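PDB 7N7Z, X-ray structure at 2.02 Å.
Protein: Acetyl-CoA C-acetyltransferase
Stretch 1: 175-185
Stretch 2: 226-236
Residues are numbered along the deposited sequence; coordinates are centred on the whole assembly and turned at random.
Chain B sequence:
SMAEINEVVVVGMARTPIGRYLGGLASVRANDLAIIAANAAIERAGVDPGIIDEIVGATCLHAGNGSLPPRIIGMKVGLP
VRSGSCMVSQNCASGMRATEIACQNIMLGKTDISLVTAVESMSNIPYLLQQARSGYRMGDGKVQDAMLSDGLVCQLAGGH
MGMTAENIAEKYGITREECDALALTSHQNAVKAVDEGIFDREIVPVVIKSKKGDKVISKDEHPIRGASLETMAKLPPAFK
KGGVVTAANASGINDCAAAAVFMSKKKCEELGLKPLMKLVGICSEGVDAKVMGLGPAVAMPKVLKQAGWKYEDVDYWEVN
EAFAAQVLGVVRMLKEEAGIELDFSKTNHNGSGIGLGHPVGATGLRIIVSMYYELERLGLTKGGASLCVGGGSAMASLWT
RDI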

ATOM      1  N   THR B 175       1.134 -20.007 -37.007  1.00 59.09           N
ATOM      2  CA  THR B 175      -0.217 -19.474 -37.073  1.00 57.24           C
ATOM      3  C   THR B 175      -1.057 -19.962 -35.898  1.00 56.71           C
ATOM      4  O   THR B 175      -0.722 -20.933 -35.217  1.00 55.56           O
ATOM      5  CB  THR B 175      -0.888 -19.868 -38.391  1.00 58.91           C
ATOM      6  OG1 THR B 175      -0.973 -21.294 -38.482  1.00 57.18           O
ATOM      7  CG2 THR B 175      -0.094 -19.336 -39.571  1.00 67.44           C
ATOM      8  N   ARG B 176      -2.170 -19.260 -35.674  1.00 55.37           N
ATOM      9  CA  ARG B 176      -3.077 -19.619 -34.590  1.00 55.14           C
ATOM     10  C   ARG B 176      -3.568 -21.056 -34.720  1.00 55.83           C
ATOM     11  O   ARG B 176      -3.795 -21.726 -33.706  1.00 56.15           O
ATOM     12  CB  ARG B 176      -4.253 -18.638 -34.570  1.00 54.54           C
ATOM     13  CG  ARG B 176      -5.409 -19.016 -33.655  1.00 54.26           C
ATOM     14  CD  ARG B 176      -5.076 -18.785 -32.190  1.00 48.43           C
ATOM     15  NE  ARG B 176      -6.243 -19.011 -31.346  1.00 52.33           N
ATOM     16  CZ  ARG B 176      -7.173 -18.100 -31.088  1.00 54.97           C
ATOM     17  NH1 ARG B 176      -7.087 -16.868 -31.563  1.00 53.90           N
ATOM     18  NH2 ARG B 176      -8.217 -18.434 -30.335  1.00 56.71           N
ATOM     19  N   GLU B 177      -3.737 -21.547 -35.949  1.00 58.22           N
ATOM     20  CA  GLU B 177      -4.248 -22.901 -36.138  1.00 61.26           C
ATOM     21  C   GLU B 177      -3.250 -23.941 -35.643  1.00 56.78           C
ATOM     22  O   GLU B 177      -3.626 -24.900 -34.958  1.00 55.68           O
ATOM     23  CB  GLU B 177      -4.586 -23.134 -37.610  1.00 62.52           C
ATOM     24  CG  GLU B 177      -6.045 -22.879 -37.954  1.00 71.02           C
ATOM     25  CD  GLU B 177      -6.371 -21.401 -38.049  1.00 78.47           C
ATOM     26  OE1 GLU B 177      -5.548 -20.641 -38.602  1.00 76.76           O
ATOM     27  OE2 GLU B 177      -7.452 -21.000 -37.568  1.00 83.60           O
ATOM     28  N   GLU B 178      -1.971 -23.774 -35.988  1.00 56.33           N
ATOM     29  CA  GLU B 178      -0.960 -24.713 -35.510  1.00 54.37           C
ATOM     30  C   GLU B 178      -0.830 -24.651 -33.994  1.00 50.31           C
ATOM     31  O   GLU B 178      -0.660 -25.683 -33.334  1.00 48.80           O
ATOM     32  CB  GLU B 178       0.387 -24.424 -36.170  1.00 56.70           C
ATOM     33  CG  GLU B 178       0.493 -24.899 -37.613  1.00 56.37           C
ATOM     34  CD  GLU B 178       1.016 -23.824 -38.553  1.00 60.25           C
ATOM     35  OE1 GLU B 178       2.020 -23.166 -38.204  1.00 58.75           O
ATOM     36  OE2 GLU B 178       0.433 -23.646 -39.645  1.00 62.41           O
ATOM     37  N   CYS B 179      -0.909 -23.448 -33.421  1.00 54.24           N
ATOM     38  CA  CYS B 179      -0.783 -23.310 -31.974  1.00 50.22           C
ATOM     39  C   CYS B 179      -1.952 -23.967 -31.253  1.00 48.98           C
ATOM     40  O   CYS B 179      -1.758 -24.670 -30.255  1.00 47.58           O
ATOM     41  CB  CYS B 179      -0.688 -21.832 -31.597  1.00 51.58           C
ATOM     42  SG  CYS B 179       0.869 -21.049 -32.057  1.00 46.95           S
ATOM     43  N   ASP B 180      -3.176 -23.745 -31.738  1.00 48.16           N
ATOM     44  CA  ASP B 180      -4.341 -24.321 -31.076  1.00 48.41           C
ATOM     45  C   ASP B 180      -4.345 -25.840 -31.195  1.00 49.95           C
ATOM     46  O   ASP B 180      -4.771 -26.539 -30.269  1.00 49.09           O
ATOM     47  CB  ASP B 180      -5.622 -23.731 -31.666  1.00 50.46           C
ATOM     48  CG  ASP B 180      -5.950 -22.360 -31.098  1.00 49.93           C
ATOM     49  OD1 ASP B 180      -5.510 -22.055 -29.969  1.00 50.09           O
ATOM     50  OD2 ASP B 180      -6.651 -21.585 -31.782  1.00 50.60           O
ATOM     51  N   ALA B 181      -3.870 -26.370 -32.325  1.00 51.26           N
ATOM     52  CA  ALA B 181      -3.818 -27.818 -32.497  1.00 51.13           C
ATOM     53  C   ALA B 181      -2.913 -28.459 -31.452  1.00 51.86           C
ATOM     54  O   ALA B 181      -3.324 -29.377 -30.734  1.00 48.82           O
ATOM     55  CB  ALA B 181      -3.339 -28.159 -33.909  1.00 54.58           C
ATOM     56  N   LEU B 182      -1.669 -27.983 -31.352  1.00 47.83           N
ATOM     57  CA  LEU B 182      -0.757 -28.513 -30.345  1.00 48.92           C
ATOM     58  C   LEU B 182      -1.327 -28.327 -28.945  1.00 46.10           C
ATOM     59  O   LEU B 182      -1.325 -29.257 -28.130  1.00 42.91           O
ATOM     60  CB  LEU B 182       0.606 -27.829 -30.465  1.00 48.71           C
ATOM     61  CG  LEU B 182       1.722 -28.404 -29.588  1.00 47.03           C
ATOM     62  CD1 LEU B 182       3.057 -28.342 -30.312  1.00 52.62           C
ATOM     63  CD2 LEU B 182       1.807 -27.671 -28.257  1.00 45.78           C
ATOM     64  N   ALA B 183      -1.832 -27.126 -28.653  1.00 43.14           N
ATOM     65  CA  ALA B 183      -2.335 -26.839 -27.314  1.00 43.69           C
ATOM     66  C   ALA B 183      -3.447 -27.800 -26.919  1.00 41.68           C
ATOM     67  O   ALA B 183      -3.522 -28.233 -25.763  1.00 40.29           O
ATOM     68  CB  ALA B 183      -2.827 -25.394 -27.244  1.00 43.53           C
ATOM     69  N   LEU B 184      -4.327 -28.141 -27.864  1.00 42.81           N
ATOM     70  CA  LEU B 184      -5.422 -29.056 -27.556  1.00 41.97           C
ATOM     71  C   LEU B 184      -4.890 -30.384 -27.033  1.00 41.02           C
ATOM     72  O   LEU B 184      -5.338 -30.880 -25.993  1.00 38.60           O
ATOM     73  CB  LEU B 184      -6.289 -29.269 -28.797  1.00 41.96           C
ATOM     74  CG  LEU B 184      -7.381 -30.336 -28.683  1.00 41.09           C
ATOM     75  CD1 LEU B 184      -8.421 -29.937 -27.647  1.00 42.99           C
ATOM     76  CD2 LEU B 184      -8.035 -30.580 -30.034  1.00 45.98           C
ATOM     77  N   THR B 185      -3.926 -30.975 -27.744  1.00 41.62           N
ATOM     78  CA  THR B 185      -3.390 -32.267 -27.326  1.00 42.35           C
ATOM     79  C   THR B 185      -2.843 -32.205 -25.905  1.00 41.24           C
ATOM     80  O   THR B 185      -2.965 -33.171 -25.143  1.00 39.49           O
ATOM     81  CB  THR B 185      -2.299 -32.724 -28.296  1.00 44.17           C
ATOM     82  OG1 THR B 185      -1.428 -31.626 -28.597  1.00 52.58           O
ATOM     83  CG2 THR B 185      -2.914 -33.246 -29.584  1.00 46.39           C
TER
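Stretch 2 226-236: GASLETMAKLP

Stretch 2 lies along one side of the 176-185 helix and runs against its direction: Ala227 is level with Leu184, Leu229 with Ala181 and Met232 with Asp180, at CA-CA distances of 6.4, 6.5 and 5.8 Å, and Leu235 reaches the guanidinium of Arg176 near the start of the helix. Its backbone begins at Gly226 with a positive phi of 69°, passes through extended Ala227 and Ser228 (psi 137° and 161°), and coils into a short, weakly bonded helix about 229-232. Ser228 is the N-cap, its OG accepting from Thr231 N at 3.2 Å. A type I turn from Met232 to Leu235 follows, and the chain leaves extended through Leu235 and Pro236. Together the two stretches bury 480 Å².

Leu184 gives the largest share. Its CB points toward stretch 2, and with chi1 t and chi2 p the isobutyl group covers the extended entry to the short helix: CD1 packs 3.3 Å from Ala227 CB and 3.2 Å from Ala227 O, while CD2 lies 3.8 Å from Leu229 N and 4.3 Å from Leu229 CD1. Leu229 points its CB sideways, but the end of its side chain comes nearer, bringing CD1 to 3.8 Å from Ala181 CA, over the helix backbone where the small side chain of Ala181 turns away.

Met232 covers nearly as much. All three chi angles are m, and the folded chain turns its methyl group onto the helix, CE standing 3.4 Å from Ala183 CB and 3.4 Å from Asp180 OD1. Its CG also approaches Leu184 CB, at 4.4 Å, so the methionine continues the apolar patch begun by Leu184.

Arg176 supplies the polar end. Its CB points toward stretch 2, and Arg176 NH2, at the end of the side chain, donates to Met232 O (2.8 Å) and Leu235 O (2.7 Å); both oxygens lie near the guanidinium plane, at its edge. One nitrogen thus joins the carbonyls of the first and last residues of the turn. Within the helix, Arg176 NE forms a salt bridge with Asp180 OD2 at 2.6 Å, though the hydrogen bond in it is weak; the carboxylate lies beside the same turn. Asp180 OD2 and Met232 O, 3.4 Å apart, are both acceptors and do not bond directly. A water bridges the two residues instead, donating to Asp180 OD1 at 2.6 Å and to Met232 O at 2.5 Å, so that Met232 O receives both the arginine and the water.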

ATOM      1  N   GLY B 226     -13.026 -31.026 -21.956  1.00 60.44           N
ATOM      2  CA  GLY B 226     -13.867 -30.914 -23.127  1.00 59.06           C
ATOM      3  C   GLY B 226     -13.316 -30.027 -24.217  1.00 58.69           C
ATOM      4  O   GLY B 226     -14.078 -29.555 -25.064  1.00 57.53           O
ATOM      5  N   ALA B 227     -12.008 -29.786 -24.224  1.00 58.05           N
ATOM      6  CA  ALA B 227     -11.416 -28.933 -25.244  1.00 59.10           C
ATOM      7  C   ALA B 227     -11.608 -29.540 -26.627  1.00 56.09           C
ATOM      8  O   ALA B 227     -11.447 -30.748 -26.825  1.00 51.18           O
ATOM      9  CB  ALA B 227      -9.928 -28.726 -24.962  1.00 55.13           C
ATOM     10  N   SER B 228     -11.965 -28.691 -27.586  1.00 55.66           N
ATOM     11  CA  SER B 228     -12.083 -29.078 -28.983  1.00 56.73           C
ATOM     12  C   SER B 228     -11.368 -28.043 -29.841  1.00 54.96           C
ATOM     13  O   SER B 228     -11.113 -26.916 -29.408  1.00 55.08           O
ATOM     14  CB  SER B 228     -13.549 -29.205 -29.416  1.00 59.03           C
ATOM     15  OG  SER B 228     -14.117 -27.933 -29.676  1.00 60.74           O
ATOM     16  N   LEU B 229     -11.044 -28.439 -31.074  1.00 52.91           N
ATOM     17  CA  LEU B 229     -10.302 -27.546 -31.957  1.00 53.94           C
ATOM     18  C   LEU B 229     -11.064 -26.254 -32.219  1.00 56.89           C
ATOM     19  O   LEU B 229     -10.448 -25.208 -32.456  1.00 56.48           O
ATOM     20  CB  LEU B 229      -9.989 -28.255 -33.276  1.00 53.48           C
ATOM     21  CG  LEU B 229      -8.782 -27.735 -34.061  1.00 48.97           C
ATOM     22  CD1 LEU B 229      -7.499 -27.820 -33.237  1.00 52.67           C
ATOM     23  CD2 LEU B 229      -8.630 -28.504 -35.364  1.00 48.85           C
ATOM     24  N   GLU B 230     -12.397 -26.301 -32.177  1.00 58.28           N
ATOM     25  CA  GLU B 230     -13.189 -25.100 -32.415  1.00 57.87           C
ATOM     26  C   GLU B 230     -13.349 -24.263 -31.152  1.00 57.92           C
ATOM     27  O   GLU B 230     -13.536 -23.044 -31.243  1.00 55.77           O
ATOM     28  CB  GLU B 230     -14.560 -25.482 -32.974  1.00 60.64           C
ATOM     29  CG  GLU B 230     -14.540 -25.837 -34.455  1.00 63.27           C
ATOM     30  CD  GLU B 230     -13.914 -27.193 -34.727  1.00 67.58           C
ATOM     31  OE1 GLU B 230     -14.032 -28.091 -33.865  1.00 70.40           O
ATOM     32  OE2 GLU B 230     -13.306 -27.365 -35.806  1.00 66.05           O
ATOM     33  N   THR B 231     -13.287 -24.889 -29.974  1.00 60.71           N
ATOM     34  CA  THR B 231     -13.306 -24.116 -28.736  1.00 61.55           C
ATOM     35  C   THR B 231     -12.010 -23.334 -28.566  1.00 60.80           C
ATOM     36  O   THR B 231     -12.018 -22.207 -28.057  1.00 61.34           O
ATOM     37  CB  THR B 231     -13.531 -25.036 -27.535  1.00 64.71           C
ATOM     38  OG1 THR B 231     -12.450 -25.974 -27.438  1.00 63.72           O
ATOM     39  CG2 THR B 231     -14.854 -25.785 -27.660  1.00 62.85           C
ATOM     40  N   MET B 232     -10.884 -23.920 -28.982  1.00 55.64           N
ATOM     41  CA  MET B 232      -9.618 -23.200 -28.943  1.00 55.48           C
ATOM     42  C   MET B 232      -9.660 -21.959 -29.824  1.00 54.39           C
ATOM     43  O   MET B 232      -9.040 -20.941 -29.494  1.00 52.13           O
ATOM     44  CB  MET B 232      -8.476 -24.118 -29.385  1.00 50.46           C
ATOM     45  CG  MET B 232      -8.328 -25.396 -28.563  1.00 49.25           C
ATOM     46  SD  MET B 232      -7.539 -25.175 -26.951  1.00 53.59           S
ATOM     47  CE  MET B 232      -6.058 -24.264 -27.389  1.00 45.87           C
ATOM     48  N   ALA B 233     -10.388 -22.020 -30.939  1.00 55.33           N
ATOM     49  CA  ALA B 233     -10.463 -20.907 -31.876  1.00 54.23           C
ATOM     50  C   ALA B 233     -11.372 -19.782 -31.397  1.00 60.26           C
ATOM     51  O   ALA B 233     -11.362 -18.703 -32.000  1.00 58.75           O
ATOM     52  CB  ALA B 233     -10.950 -21.406 -33.238  1.00 54.77           C
ATOM     53  N   LYS B 234     -12.150 -20.001 -30.338  1.00 62.85           N
ATOM     54  CA  LYS B 234     -13.097 -19.005 -29.857  1.00 64.41           C
ATOM     55  C   LYS B 234     -12.486 -18.027 -28.862  1.00 67.65           C
ATOM     56  O   LYS B 234     -13.117 -17.009 -28.555  1.00 66.52           O
ATOM     57  CB  LYS B 234     -14.300 -19.697 -29.207  1.00 68.73           C
ATOM     58  N   LEU B 235     -11.285 -18.302 -28.354  1.00 65.54           N
ATOM     59  CA  LEU B 235     -10.689 -17.427 -27.353  1.00 59.94           C
ATOM     60  C   LEU B 235     -10.005 -16.238 -28.026  1.00 57.52           C
ATOM     61  O   LEU B 235      -9.437 -16.382 -29.113  1.00 57.48           O
ATOM     62  CB  LEU B 235      -9.678 -18.196 -26.508  1.00 58.66           C
ATOM     63  CG  LEU B 235     -10.282 -19.117 -25.448  1.00 59.72           C
ATOM     64  CD1 LEU B 235      -9.361 -20.292 -25.180  1.00 58.90           C
ATOM     65  CD2 LEU B 235     -10.561 -18.346 -24.166  1.00 65.03           C
ATOM     66  N   PRO B 236     -10.042 -15.059 -27.412  1.00 52.56           N
ATOM     67  CA  PRO B 236      -9.381 -13.893 -28.004  1.00 50.77           C
ATOM     68  C   PRO B 236      -7.894 -13.895 -27.699  1.00 52.88           C
ATOM     69  O   PRO B 236      -7.438 -14.609 -26.793  1.00 47.71           O
ATOM     70  CB  PRO B 236     -10.087 -12.709 -27.329  1.00 50.70           C
ATOM     71  CG  PRO B 236     -10.501 -13.238 -25.999  1.00 51.67           C
ATOM     72  CD  PRO B 236     -10.786 -14.709 -26.185  1.00 53.69           C
TER
HETATM   73  O   HOH W   1      -6.888 -20.799 -28.142  1.00 44.72           O